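Local coordinates for protein cytosolic phospholipase A2 delta (Homo sapiens, PDB 5IZ5) that hydrolyses glycerophospholipids at the sn-2 position in a calcium-dependent manner, preferring linoleic acid there, to release a free fatty acid and a lysophospholipid, at residues L168-D173 / L271-E276; G225-S230 / V261-A266; L189-K194 / S209-H214; S606-Q611 / Q639-E644; L282-G287 / A499-E504. The protein carries 3 engineered substitutions. One frame throughout, in Å; residues are numbered along the deposited sequence.

Contact 1 (L168-D173 / L271-E276); sequences LDVHLD and LQLKAE
Leu172 and Leu271 meet methyl to methyl on the sheet face that also carries Leu168, Val170, Leu273 and Ala275; Leu172 CD1 and Leu271 CD1 are modelled only 3.2 Å apart. That is tighter than normal van der Waals contact, and Leu271 has an unstaggered second torsion (chi2 21°), which leaves the placing of its branches doubtful. Leu271 also crosses Val170 obliquely, its CG lying 4.0 Å from Val170 CG1. Val170 and Leu273 instead lie side by side and point the same way, with Val170 CG2 3.9 Å from Leu273 CB. Further along, the CD2 methyls of Leu168 and Leu273 touch at 4.1 Å. An alanine at Leu271 would probably open a gap beside Leu172 and Val170 and deprive Leu189 and Val261 of part of their packing. Two backbone hydrogen bonds join Asp169 to Lys274 and two more join His171 to Gln272, making the strands regular antiparallel neighbours. The bond from His171 N to Gln272 O is nearly straight (174°). These four residues put their side chains on the other face, where the Asp169 carboxylate forms a salt bridge with Arg212. The ladder is thus amphipathic: its leucine-rich face packs against strand 188-193 in a beta-sandwich, its other face is polar and charged.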
# COMPACT_ATOMS: atom_id res chain seq x y z
N LEU B 168 9.70 -23.97 15.53
CA LEU B 168 9.84 -24.79 16.74
C LEU B 168 8.53 -24.93 17.49
O LEU B 168 7.90 -23.94 17.86
CB LEU B 168 11.01 -24.28 17.59
CG LEU B 168 11.05 -23.91 19.09
CD1 LEU B 168 9.93 -24.44 19.98
CD2 LEU B 168 12.40 -24.37 19.62
N ASP B 169 8.12 -26.18 17.70
CA ASP B 169 6.85 -26.49 18.38
C ASP B 169 7.09 -26.97 19.80
O ASP B 169 7.95 -27.82 20.04
CB ASP B 169 6.09 -27.57 17.61
CG ASP B 169 5.30 -27.02 16.44
OD1 ASP B 169 4.90 -25.84 16.48
OD2 ASP B 169 5.06 -27.79 15.48
N VAL B 170 6.32 -26.43 20.74
CA VAL B 170 6.40 -26.82 22.15
C VAL B 170 5.05 -27.37 22.60
O VAL B 170 4.05 -26.65 22.59
CB VAL B 170 6.78 -25.63 23.05
CG1 VAL B 170 7.00 -26.09 24.47
CG2 VAL B 170 8.02 -24.93 22.53
N HIS B 171 5.02 -28.64 22.99
CA HIS B 171 3.79 -29.31 23.45
C HIS B 171 3.87 -29.62 24.93
O HIS B 171 4.95 -29.80 25.47
CB HIS B 171 3.53 -30.58 22.64
CG HIS B 171 3.25 -30.31 21.19
ND1 HIS B 171 2.01 -29.94 20.73
CD2 HIS B 171 4.07 -30.32 20.11
CE1 HIS B 171 2.06 -29.75 19.43
NE2 HIS B 171 3.30 -29.98 19.02
N LEU B 172 2.71 -29.69 25.58
CA LEU B 172 2.66 -29.72 27.04
C LEU B 172 1.66 -30.71 27.62
O LEU B 172 0.46 -30.64 27.35
CB LEU B 172 2.36 -28.30 27.53
CG LEU B 172 1.76 -28.08 28.92
CD1 LEU B 172 2.52 -28.81 30.01
CD2 LEU B 172 1.68 -26.59 29.21
N ASP B 173 2.17 -31.63 28.44
CA ASP B 173 1.36 -32.51 29.28
C ASP B 173 1.06 -31.83 30.59
O ASP B 173 0.35 -30.84 30.61
CB ASP B 173 2.09 -33.82 29.57
CG ASP B 173 2.20 -34.73 28.36
OD1 ASP B 173 1.22 -34.81 27.59
OD2 ASP B 173 3.24 -35.37 28.20
N LEU B 271 7.48 -30.82 29.02
CA LEU B 271 7.28 -30.24 27.70
C LEU B 271 8.11 -30.98 26.67
O LEU B 271 9.22 -31.42 26.95
CB LEU B 271 7.66 -28.76 27.67
CG LEU B 271 6.62 -27.73 28.05
CD1 LEU B 271 5.49 -28.27 28.90
CD2 LEU B 271 7.27 -26.59 28.79
N GLN B 272 7.55 -31.09 25.47
CA GLN B 272 8.24 -31.71 24.35
C GLN B 272 8.39 -30.70 23.23
O GLN B 272 7.42 -30.11 22.76
CB GLN B 272 7.47 -32.95 23.89
CG GLN B 272 7.53 -34.07 24.92
CD GLN B 272 6.72 -35.29 24.53
OE1 GLN B 272 5.80 -35.71 25.24
NE2 GLN B 272 7.05 -35.87 23.39
N LEU B 273 9.62 -30.48 22.80
CA LEU B 273 9.77 -29.58 21.66
C LEU B 273 10.61 -30.15 20.53
O LEU B 273 11.57 -30.90 20.75
CB LEU B 273 10.17 -28.15 22.06
CG LEU B 273 11.47 -27.69 22.68
CD1 LEU B 273 11.74 -28.34 24.02
CD2 LEU B 273 12.64 -27.88 21.72
N LYS B 274 10.19 -29.81 19.31
CA LYS B 274 10.92 -30.17 18.12
C LYS B 274 11.08 -28.98 17.19
O LYS B 274 10.11 -28.36 16.77
CB LYS B 274 10.21 -31.31 17.37
CG LYS B 274 10.79 -31.56 15.98
CD LYS B 274 11.13 -33.02 15.70
CE LYS B 274 12.04 -33.15 14.49
NZ LYS B 274 12.50 -34.56 14.27
N ALA B 275 12.34 -28.69 16.88
CA ALA B 275 12.70 -27.68 15.91
C ALA B 275 12.80 -28.34 14.54
O ALA B 275 13.39 -29.41 14.41
CB ALA B 275 14.02 -27.03 16.29
N GLU B 276 12.22 -27.69 13.54
CA GLU B 276 12.17 -28.23 12.19
C GLU B 276 12.35 -27.09 11.19
O GLU B 276 12.05 -25.94 11.49
CB GLU B 276 10.83 -28.94 11.96
CG GLU B 276 10.95 -30.34 11.38
CD GLU B 276 9.59 -31.00 11.16
OE1 GLU B 276 8.60 -30.28 10.90
OE2 GLU B 276 9.52 -32.24 11.25

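Contact 2 (G225-S230 / V261-A266); sequences GRLRSS and VPAPNA
Leu227 and Val261 touch where two strands run nearly parallel, 13° apart, with their axes 6.1 Å from each other at closest approach. The strands belong to different sheets of a beta-sandwich, and the backbones are joined through water rather than directly. One water accepts from Leu227 N at 2.7 Å and donates to Pro262 O at 2.6 Å, bridging the seam. Around this bridge the contact is apolar. As modelled, with unstaggered side-chain torsions, Leu227 reaches in with its CD2 methyl, 3.7 Å from Val261 CG1. Val261 has CG1 anti to its backbone N (chi1 -177°), and the same methyl lies 3.8 Å from Arg226 CA. Leu227 CD2 also touches the CB of Ala263, more loosely, at 4.3 Å. Further along, the Pro264 ring meets Ser229, its CG 3.7 Å from Ser229 OG. Leu187 packs on Ser229, Ala263 and Pro264, while Val269 of strand 266-277 lies against Leu227. Neither proline has an amide hydrogen to offer, so this stretch of 261-266 has fewer backbone donors than an ordinary strand. The chemistry is that of a hydrophobic sandwich margin in which one ordered water satisfies a backbone donor from one sheet and a carbonyl from the other.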
# COMPACT_ATOMS: atom_id res chain seq x y z
N GLY B 225 12.44 -21.46 29.16
CA GLY B 225 11.13 -21.82 29.70
C GLY B 225 11.11 -21.77 31.21
O GLY B 225 12.07 -22.18 31.87
N ARG B 226 10.00 -21.29 31.77
CA ARG B 226 9.86 -21.22 33.22
C ARG B 226 8.40 -21.13 33.65
O ARG B 226 7.54 -20.69 32.87
CB ARG B 226 10.67 -20.07 33.83
CG ARG B 226 10.28 -18.69 33.33
CD ARG B 226 10.29 -17.65 34.44
NE ARG B 226 11.61 -17.04 34.61
CZ ARG B 226 12.43 -17.21 35.65
NH1 ARG B 226 12.12 -18.00 36.68
NH2 ARG B 226 13.60 -16.58 35.65
N LEU B 227 8.15 -21.54 34.88
CA LEU B 227 6.82 -21.47 35.48
C LEU B 227 6.79 -20.41 36.57
O LEU B 227 7.67 -20.37 37.43
CB LEU B 227 6.43 -22.83 36.07
CG LEU B 227 5.49 -23.77 35.32
CD1 LEU B 227 5.03 -23.28 33.96
CD2 LEU B 227 6.10 -25.16 35.22
N ARG B 228 5.76 -19.56 36.53
CA ARG B 228 5.56 -18.50 37.52
C ARG B 228 4.20 -18.63 38.19
O ARG B 228 3.22 -19.08 37.57
CB ARG B 228 5.64 -17.13 36.85
CG ARG B 228 6.97 -16.41 37.06
CD ARG B 228 7.20 -15.30 36.03
NE ARG B 228 8.61 -15.18 35.69
CZ ARG B 228 9.11 -14.32 34.81
NH1 ARG B 228 8.31 -13.47 34.16
NH2 ARG B 228 10.42 -14.30 34.57
N SER B 229 4.14 -18.21 39.46
CA SER B 229 2.90 -18.12 40.22
C SER B 229 2.86 -16.82 41.03
O SER B 229 3.87 -16.11 41.13
CB SER B 229 2.73 -19.32 41.15
OG SER B 229 3.47 -19.16 42.34
N SER B 230 1.69 -16.50 41.58
CA SER B 230 1.52 -15.34 42.45
C SER B 230 2.29 -15.52 43.76
O SER B 230 3.08 -14.67 44.15
CB SER B 230 0.04 -15.10 42.74
OG SER B 230 -0.59 -16.31 43.17
N VAL B 261 9.97 -28.76 33.26
CA VAL B 261 10.10 -27.39 33.75
C VAL B 261 9.69 -27.42 35.21
O VAL B 261 8.57 -27.81 35.51
CB VAL B 261 9.19 -26.41 32.98
CG1 VAL B 261 9.40 -24.98 33.45
CG2 VAL B 261 9.46 -26.50 31.49
N PRO B 262 10.58 -27.01 36.12
CA PRO B 262 10.22 -27.05 37.53
C PRO B 262 9.15 -26.03 37.88
O PRO B 262 9.15 -24.93 37.33
CB PRO B 262 11.53 -26.71 38.23
CG PRO B 262 12.24 -25.83 37.27
CD PRO B 262 11.90 -26.37 35.91
N ALA B 263 8.24 -26.42 38.77
CA ALA B 263 7.20 -25.53 39.28
C ALA B 263 7.59 -25.05 40.66
O ALA B 263 8.38 -25.70 41.34
CB ALA B 263 5.88 -26.27 39.34
N PRO B 264 7.03 -23.90 41.09
CA PRO B 264 7.16 -23.51 42.49
C PRO B 264 6.28 -24.42 43.35
O PRO B 264 5.08 -24.56 43.07
CB PRO B 264 6.61 -22.08 42.52
CG PRO B 264 5.68 -22.01 41.37
CD PRO B 264 6.19 -22.96 40.33
N ASN B 265 6.85 -25.05 44.37
CA ASN B 265 6.07 -25.84 45.33
C ASN B 265 5.16 -26.88 44.64
O ASN B 265 3.98 -27.02 44.98
CB ASN B 265 5.22 -24.90 46.19
CG ASN B 265 6.03 -23.73 46.73
OD1 ASN B 265 7.25 -23.85 46.90
ND2 ASN B 265 5.37 -22.61 47.00
N ALA B 266 5.73 -27.57 43.65
CA ALA B 266 5.01 -28.58 42.86
C ALA B 266 6.04 -29.28 41.97
O ALA B 266 7.14 -28.76 41.78
CB ALA B 266 3.90 -27.93 42.04
O HOH W 1 10.20 -22.81 36.15

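Contact 3 (L189-K194 / S209-H214); sequences LELVLK and SAFRFH
Leu191 pushes between Phe211 and Phe213 in the interior of a beta-sandwich, in what is probably a second, C2-like domain. Strand 188-193 comes from one sheet and strand 210-216 from the other; their axes pass 9.1 Å apart, 16° from parallel, and the inward side chains fill the space between the sheets. The CD1 methyl of Leu191 lies over one face of Phe211 in a CH-pi contact, 3.8 Å from the ring centroid and offset toward the rim. Leu191 CB meets the edge of the other ring, 3.7 Å from Phe213 CZ. Phe213 itself is the bump that fills the hollow between Leu191 and Leu193, with its CD1 3.6 Å from Leu193 CB. Leu193 and Phe213 slide past each other in opposite directions, and Leu193 CD2 lies 3.7 Å from Phe213 CB. An alanine in place of Phe213 would probably open a gap between Leu191 and Leu193 and leave Leu223, which also packs on the ring, with less support. Val170 of the sheet that carries the phenylalanines also lies against Leu191. At the far end Leu189 approaches Phe211 obliquely, its CD2 methyl 4.0 Å from the ring atom CE2.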
# COMPACT_ATOMS: atom_id res chain seq x y z
N LEU B 189 3.10 -20.53 32.39
CA LEU B 189 4.29 -20.91 31.63
C LEU B 189 4.73 -19.75 30.74
O LEU B 189 3.93 -19.23 29.97
CB LEU B 189 4.00 -22.12 30.75
CG LEU B 189 5.09 -22.56 29.77
CD1 LEU B 189 6.33 -23.07 30.50
CD2 LEU B 189 4.57 -23.64 28.84
N GLU B 190 6.00 -19.35 30.85
CA GLU B 190 6.56 -18.32 29.97
C GLU B 190 7.66 -18.91 29.09
O GLU B 190 8.66 -19.41 29.61
CB GLU B 190 7.12 -17.15 30.79
CG GLU B 190 7.95 -16.17 29.96
CD GLU B 190 8.45 -14.98 30.75
OE1 GLU B 190 7.67 -14.02 30.96
OE2 GLU B 190 9.63 -14.99 31.16
N LEU B 191 7.45 -18.84 27.77
CA LEU B 191 8.43 -19.29 26.78
C LEU B 191 9.01 -18.09 26.04
O LEU B 191 8.26 -17.25 25.52
CB LEU B 191 7.77 -20.23 25.77
CG LEU B 191 7.13 -21.49 26.33
CD1 LEU B 191 6.32 -22.18 25.24
CD2 LEU B 191 8.18 -22.43 26.90
N VAL B 192 10.33 -18.02 25.98
CA VAL B 192 11.01 -16.91 25.31
C VAL B 192 11.99 -17.46 24.29
O VAL B 192 12.79 -18.35 24.60
CB VAL B 192 11.79 -16.04 26.31
CG1 VAL B 192 12.36 -14.81 25.62
CG2 VAL B 192 10.89 -15.62 27.47
N LEU B 193 11.92 -16.91 23.08
CA LEU B 193 12.85 -17.26 22.01
C LEU B 193 13.27 -15.97 21.33
O LEU B 193 12.62 -15.51 20.38
CB LEU B 193 12.19 -18.25 21.04
CG LEU B 193 12.92 -18.75 19.78
CD1 LEU B 193 14.43 -18.62 19.84
CD2 LEU B 193 12.51 -20.18 19.46
N LYS B 194 14.36 -15.38 21.83
CA LYS B 194 14.86 -14.11 21.32
C LYS B 194 15.20 -14.21 19.84
O LYS B 194 15.92 -15.11 19.42
CB LYS B 194 16.12 -13.66 22.06
CG LYS B 194 15.92 -12.69 23.21
CD LYS B 194 17.26 -12.02 23.48
CE LYS B 194 17.14 -10.50 23.58
NZ LYS B 194 18.45 -9.83 23.38
N SER B 209 -2.22 -25.42 25.24
CA SER B 209 -1.76 -26.77 24.93
C SER B 209 -0.44 -26.79 24.14
O SER B 209 0.47 -27.57 24.46
CB SER B 209 -2.86 -27.51 24.15
OG SER B 209 -2.90 -27.11 22.78
N ALA B 210 -0.34 -25.93 23.12
CA ALA B 210 0.78 -25.97 22.16
C ALA B 210 1.26 -24.57 21.77
O ALA B 210 0.50 -23.60 21.84
CB ALA B 210 0.37 -26.74 20.92
N PHE B 211 2.52 -24.48 21.34
CA PHE B 211 3.12 -23.22 20.92
C PHE B 211 4.01 -23.41 19.70
O PHE B 211 4.70 -24.42 19.57
CB PHE B 211 3.98 -22.63 22.04
CG PHE B 211 3.27 -22.51 23.35
CD1 PHE B 211 2.62 -21.34 23.70
CD2 PHE B 211 3.23 -23.58 24.24
CE1 PHE B 211 1.95 -21.22 24.90
CE2 PHE B 211 2.56 -23.48 25.44
CZ PHE B 211 1.93 -22.30 25.78
N ARG B 212 4.01 -22.41 18.83
CA ARG B 212 4.87 -22.39 17.66
C ARG B 212 5.67 -21.09 17.66
O ARG B 212 5.11 -20.02 17.85
CB ARG B 212 4.02 -22.49 16.39
CG ARG B 212 4.76 -22.18 15.08
CD ARG B 212 5.23 -23.42 14.36
NE ARG B 212 4.11 -24.24 13.94
CZ ARG B 212 4.25 -25.42 13.34
NH1 ARG B 212 5.46 -25.90 13.07
NH2 ARG B 212 3.18 -26.11 13.00
N PHE B 213 6.98 -21.21 17.46
CA PHE B 213 7.84 -20.06 17.23
C PHE B 213 8.42 -20.13 15.82
O PHE B 213 8.84 -21.20 15.37
CB PHE B 213 9.00 -20.01 18.22
CG PHE B 213 8.58 -19.69 19.63
CD1 PHE B 213 8.66 -18.39 20.13
CD2 PHE B 213 8.14 -20.70 20.48
CE1 PHE B 213 8.29 -18.10 21.43
CE2 PHE B 213 7.78 -20.41 21.79
CZ PHE B 213 7.85 -19.11 22.26
N HIS B 214 8.46 -18.99 15.15
CA HIS B 214 9.13 -18.87 13.87
C HIS B 214 10.33 -17.96 14.04
O HIS B 214 10.22 -16.88 14.62
CB HIS B 214 8.19 -18.28 12.83
CG HIS B 214 6.94 -19.07 12.63
ND1 HIS B 214 5.84 -18.95 13.45
CD2 HIS B 214 6.60 -19.98 11.68
CE1 HIS B 214 4.88 -19.76 13.03
NE2 HIS B 214 5.32 -20.39 11.96

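Contact 4 (S606-Q611 / Q639-E644); sequences SPNFLQ and QLTPKE
Asn608 puts both ends of one buried carboxamide to work, closing its own turn with one and holding Glu644 of the other loop with the second. Its CG, anti to the backbone N (chi1 -179°), carries the amide toward the 639-644 loop. ND2 donates to Glu644 O at 2.8 Å, with an N-H...O angle of 151° and the donor tilted somewhat from the carbonyl plane. OD1 accepts from Leu610 N at 2.9 Å, the donor standing well above the side-chain carbonyl plane. Bonds at both ends should hold the amide in its rotation. The partner loop is itself tightly folded: Glu644 N bonds to Thr641 O, and Thr641 OG1 is held by Glu483. Two carbonyl oxygens, Leu610 O and Pro642 O, come within 3.3 Å of each other although neither can donate. Pro642 O also has a CA-H...O contact from Gln611 CA, again 3.3 Å, and the backbone of Pro642 is bonded to Gly612, which may offset the closeness of the two oxygens. Leu610 packs its CB 4.1 Å from Pro642 CA. On the more open side, Lys643 NZ and Glu644 OE1 form a salt bridge of 2.8 Å, with the lysine above the carboxylate plane. In all, an Asx turn laid over the type I beta turn Asn608-Gln611 presents the side-chain amide that ties two irregular loops of the catalytic domain together.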
# COMPACT_ATOMS: atom_id res chain seq x y z
N SER B 606 -3.03 -1.12 8.50
CA SER B 606 -3.04 -2.46 7.92
C SER B 606 -1.78 -3.22 8.26
O SER B 606 -0.68 -2.68 8.15
CB SER B 606 -3.19 -2.38 6.41
OG SER B 606 -4.46 -1.84 6.08
N PRO B 607 -1.92 -4.49 8.68
CA PRO B 607 -0.74 -5.31 8.87
C PRO B 607 0.09 -5.39 7.60
O PRO B 607 -0.47 -5.51 6.51
CB PRO B 607 -1.33 -6.68 9.21
CG PRO B 607 -2.64 -6.37 9.85
CD PRO B 607 -3.15 -5.19 9.08
N ASN B 608 1.40 -5.30 7.74
CA ASN B 608 2.30 -5.29 6.60
C ASN B 608 2.66 -6.71 6.16
O ASN B 608 3.39 -7.41 6.86
CB ASN B 608 3.57 -4.53 6.97
CG ASN B 608 4.55 -4.45 5.82
OD1 ASN B 608 4.22 -4.76 4.67
ND2 ASN B 608 5.75 -4.00 6.11
N PHE B 609 2.18 -7.11 4.99
CA PHE B 609 2.49 -8.44 4.45
C PHE B 609 3.98 -8.64 4.13
O PHE B 609 4.43 -9.77 3.95
CB PHE B 609 1.60 -8.80 3.25
CG PHE B 609 1.58 -7.78 2.13
CD1 PHE B 609 2.54 -7.81 1.13
CD2 PHE B 609 0.58 -6.83 2.06
CE1 PHE B 609 2.51 -6.88 0.09
CE2 PHE B 609 0.55 -5.90 1.04
CZ PHE B 609 1.51 -5.93 0.05
N LEU B 610 4.75 -7.55 4.07
CA LEU B 610 6.20 -7.65 3.90
C LEU B 610 6.97 -7.85 5.21
O LEU B 610 8.20 -8.01 5.16
CB LEU B 610 6.72 -6.38 3.22
CG LEU B 610 6.10 -5.98 1.88
CD1 LEU B 610 6.85 -4.80 1.28
CD2 LEU B 610 6.11 -7.15 0.89
N GLN B 611 6.29 -7.85 6.35
CA GLN B 611 6.96 -7.85 7.65
C GLN B 611 8.07 -8.90 7.78
O GLN B 611 7.87 -10.08 7.48
CB GLN B 611 5.97 -8.04 8.81
CG GLN B 611 6.63 -7.96 10.18
CD GLN B 611 5.66 -8.00 11.35
OE1 GLN B 611 4.46 -8.21 11.19
NE2 GLN B 611 6.20 -7.83 12.54
N GLN B 639 15.65 1.63 7.21
CA GLN B 639 14.46 2.48 7.34
C GLN B 639 13.38 2.21 6.28
O GLN B 639 12.45 3.00 6.16
CB GLN B 639 14.85 3.96 7.29
CG GLN B 639 16.12 4.31 8.06
CD GLN B 639 16.39 5.81 8.08
OE1 GLN B 639 16.48 6.45 7.04
NE2 GLN B 639 16.53 6.36 9.29
N LEU B 640 13.51 1.13 5.52
CA LEU B 640 12.50 0.81 4.50
C LEU B 640 11.31 0.04 5.07
O LEU B 640 11.31 -0.35 6.23
CB LEU B 640 13.15 0.06 3.33
CG LEU B 640 14.11 0.89 2.47
CD1 LEU B 640 14.53 0.13 1.23
CD2 LEU B 640 13.50 2.23 2.07
N THR B 641 10.29 -0.20 4.23
CA THR B 641 9.02 -0.76 4.69
C THR B 641 9.04 -2.22 5.20
O THR B 641 8.24 -2.56 6.09
CB THR B 641 7.92 -0.61 3.60
OG1 THR B 641 7.73 0.78 3.32
CG2 THR B 641 6.59 -1.21 4.02
N PRO B 642 9.92 -3.09 4.66
CA PRO B 642 9.89 -4.50 5.07
C PRO B 642 9.93 -4.72 6.58
O PRO B 642 9.28 -5.62 7.08
CB PRO B 642 11.13 -5.08 4.39
CG PRO B 642 11.25 -4.28 3.15
CD PRO B 642 10.89 -2.88 3.57
N LYS B 643 10.66 -3.87 7.30
CA LYS B 643 10.79 -4.02 8.74
C LYS B 643 9.60 -3.49 9.56
O LYS B 643 9.58 -3.70 10.77
CB LYS B 643 12.16 -3.53 9.22
CG LYS B 643 12.23 -2.46 10.29
CD LYS B 643 12.13 -1.05 9.73
CE LYS B 643 12.12 -0.03 10.85
NZ LYS B 643 11.88 1.35 10.34
N GLU B 644 8.61 -2.86 8.92
CA GLU B 644 7.46 -2.35 9.64
C GLU B 644 6.40 -3.44 9.85
O GLU B 644 6.09 -4.20 8.92
CB GLU B 644 6.86 -1.15 8.90
CG GLU B 644 7.87 -0.02 8.66
CD GLU B 644 8.23 0.74 9.93
OE1 GLU B 644 9.11 1.61 9.84
OE2 GLU B 644 7.66 0.49 11.01

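Contact 5 (L282-G287 / A499-E504); sequences LAVHLG and AFVPPE
His285 and Phe500 satisfy each other's backbone, each giving its N-H to the other's carbonyl. His285 N donates to Phe500 O at 2.7 Å, nearly along the C=O axis. The return bond, Phe500 N to His285 O, is 2.9 Å and lies in the carbonyl plane. Each acceptor also receives a CA-H...O contact: Val284 CA lies 3.5 Å from Phe500 O, and Ala499 CA lies 3.2 Å from His285 O. Neighbouring backbones are served from outside, Val284 by Gly513, Gly287 by Gly498 and Val501 by Val492. Pro502 has no N-H to give, and the ladder is not continued there; instead its CD lies 3.8 Å from His285 CE1, the ring and the proline crossing. His285 and Phe500 point to one face of the ladder, Leu286 and Ala499 to the other, with Leu286 CD2 3.8 Å from Ala499 CB. Val284 adds a methyl contact, its CG2 3.7 Å from Val501 CG1. The Phe500 ring makes a cation-pi contact with Arg665, and Leu286 packs on Ile160 of strand 160-172. The whole is a two-residue antiparallel ladder by which strand 285-286, the next strand in the chain after 266-277, joins strand 499-501 in the mixed sheet of the catalytic alpha/beta domain.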
# COMPACT_ATOMS: atom_id res chain seq x y z
N LEU B 282 6.12 -19.63 0.34
CA LEU B 282 5.74 -18.30 0.75
C LEU B 282 4.32 -18.00 0.34
O LEU B 282 3.88 -18.43 -0.72
CB LEU B 282 6.69 -17.32 0.06
CG LEU B 282 7.92 -16.83 0.82
CD1 LEU B 282 8.48 -17.84 1.82
CD2 LEU B 282 8.99 -16.39 -0.17
N ALA B 283 3.59 -17.29 1.19
CA ALA B 283 2.30 -16.73 0.82
C ALA B 283 2.52 -15.43 0.04
O ALA B 283 1.66 -15.01 -0.73
CB ALA B 283 1.45 -16.48 2.05
N VAL B 284 3.66 -14.79 0.22
CA VAL B 284 3.99 -13.57 -0.52
C VAL B 284 4.73 -13.92 -1.82
O VAL B 284 5.77 -14.58 -1.78
CB VAL B 284 4.84 -12.60 0.35
CG1 VAL B 284 5.16 -11.33 -0.42
CG2 VAL B 284 4.09 -12.26 1.64
N HIS B 285 4.18 -13.47 -2.95
CA HIS B 285 4.76 -13.65 -4.28
C HIS B 285 5.88 -12.63 -4.50
O HIS B 285 5.66 -11.43 -4.40
CB HIS B 285 3.69 -13.44 -5.38
CG HIS B 285 2.40 -14.19 -5.16
ND1 HIS B 285 1.19 -13.74 -5.64
CD2 HIS B 285 2.13 -15.35 -4.51
CE1 HIS B 285 0.23 -14.59 -5.30
NE2 HIS B 285 0.78 -15.57 -4.61
N LEU B 286 7.08 -13.11 -4.79
CA LEU B 286 8.22 -12.25 -5.02
C LEU B 286 8.64 -12.31 -6.48
O LEU B 286 9.13 -13.33 -6.94
CB LEU B 286 9.39 -12.72 -4.17
CG LEU B 286 9.23 -12.66 -2.65
CD1 LEU B 286 10.55 -13.08 -2.02
CD2 LEU B 286 8.80 -11.30 -2.14
N GLY B 287 8.48 -11.21 -7.20
CA GLY B 287 8.92 -11.14 -8.59
C GLY B 287 8.45 -9.85 -9.23
O GLY B 287 7.47 -9.27 -8.79
N ALA B 499 6.56 -7.41 -4.65
CA ALA B 499 6.07 -8.32 -3.62
C ALA B 499 4.57 -8.16 -3.47
O ALA B 499 4.07 -7.06 -3.24
CB ALA B 499 6.77 -8.04 -2.30
N PHE B 500 3.85 -9.27 -3.61
CA PHE B 500 2.41 -9.24 -3.74
C PHE B 500 1.75 -10.40 -2.98
O PHE B 500 2.35 -11.45 -2.78
CB PHE B 500 2.02 -9.32 -5.23
CG PHE B 500 2.33 -8.07 -6.01
CD1 PHE B 500 1.32 -7.16 -6.33
CD2 PHE B 500 3.61 -7.81 -6.46
CE1 PHE B 500 1.60 -6.01 -7.04
CE2 PHE B 500 3.90 -6.65 -7.18
CZ PHE B 500 2.89 -5.75 -7.47
N VAL B 501 0.50 -10.20 -2.58
CA VAL B 501 -0.31 -11.27 -2.03
C VAL B 501 -1.67 -11.26 -2.71
O VAL B 501 -2.09 -10.23 -3.23
CB VAL B 501 -0.51 -11.13 -0.51
CG1 VAL B 501 0.81 -11.29 0.22
CG2 VAL B 501 -1.17 -9.80 -0.17
N PRO B 502 -2.36 -12.41 -2.69
CA PRO B 502 -3.73 -12.40 -3.18
C PRO B 502 -4.59 -11.46 -2.34
O PRO B 502 -4.36 -11.32 -1.14
CB PRO B 502 -4.20 -13.85 -3.00
CG PRO B 502 -2.97 -14.67 -2.83
CD PRO B 502 -1.92 -13.75 -2.26
N PRO B 503 -5.59 -10.83 -2.96
CA PRO B 503 -6.38 -9.85 -2.23
C PRO B 503 -7.05 -10.41 -0.99
O PRO B 503 -7.21 -9.69 -0.01
CB PRO B 503 -7.43 -9.40 -3.26
CG PRO B 503 -7.48 -10.51 -4.26
CD PRO B 503 -6.07 -11.00 -4.34
N GLU B 504 -7.42 -11.70 -1.02
CA GLU B 504 -8.05 -12.36 0.13
C GLU B 504 -7.12 -12.41 1.34
O GLU B 504 -7.60 -12.47 2.46
CB GLU B 504 -8.58 -13.77 -0.22
CG GLU B 504 -7.57 -14.74 -0.81
CD GLU B 504 -7.59 -14.74 -2.32
OE1 GLU B 504 -7.47 -13.66 -2.96
OE2 GLU B 504 -7.71 -15.85 -2.87

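How the contacts relate
From the N terminus, contact 1 opens first, at 168-173, and closes only at 271-276, enclosing strands 188-193 to 255-263 of the second, probably C2-like sandwich. Within that loop lie contact 3, closing at 209-214, and then contact 2, from 225-230 to 261-266; these two are in series, nested in contact 1 and not crossing. All three touch, and contacts 2 and 3 join the two sheets of the sandwich. Contact 5 opens at 282-287, just beyond contact 1, with their centres about 30 Å apart, and spans more than 200 residues. Contact 4 follows in series, from 606-611 to 639-644, yet Leu610 and Phe609 pack on contact 5, uniting loops and sheet of the catalytic domain.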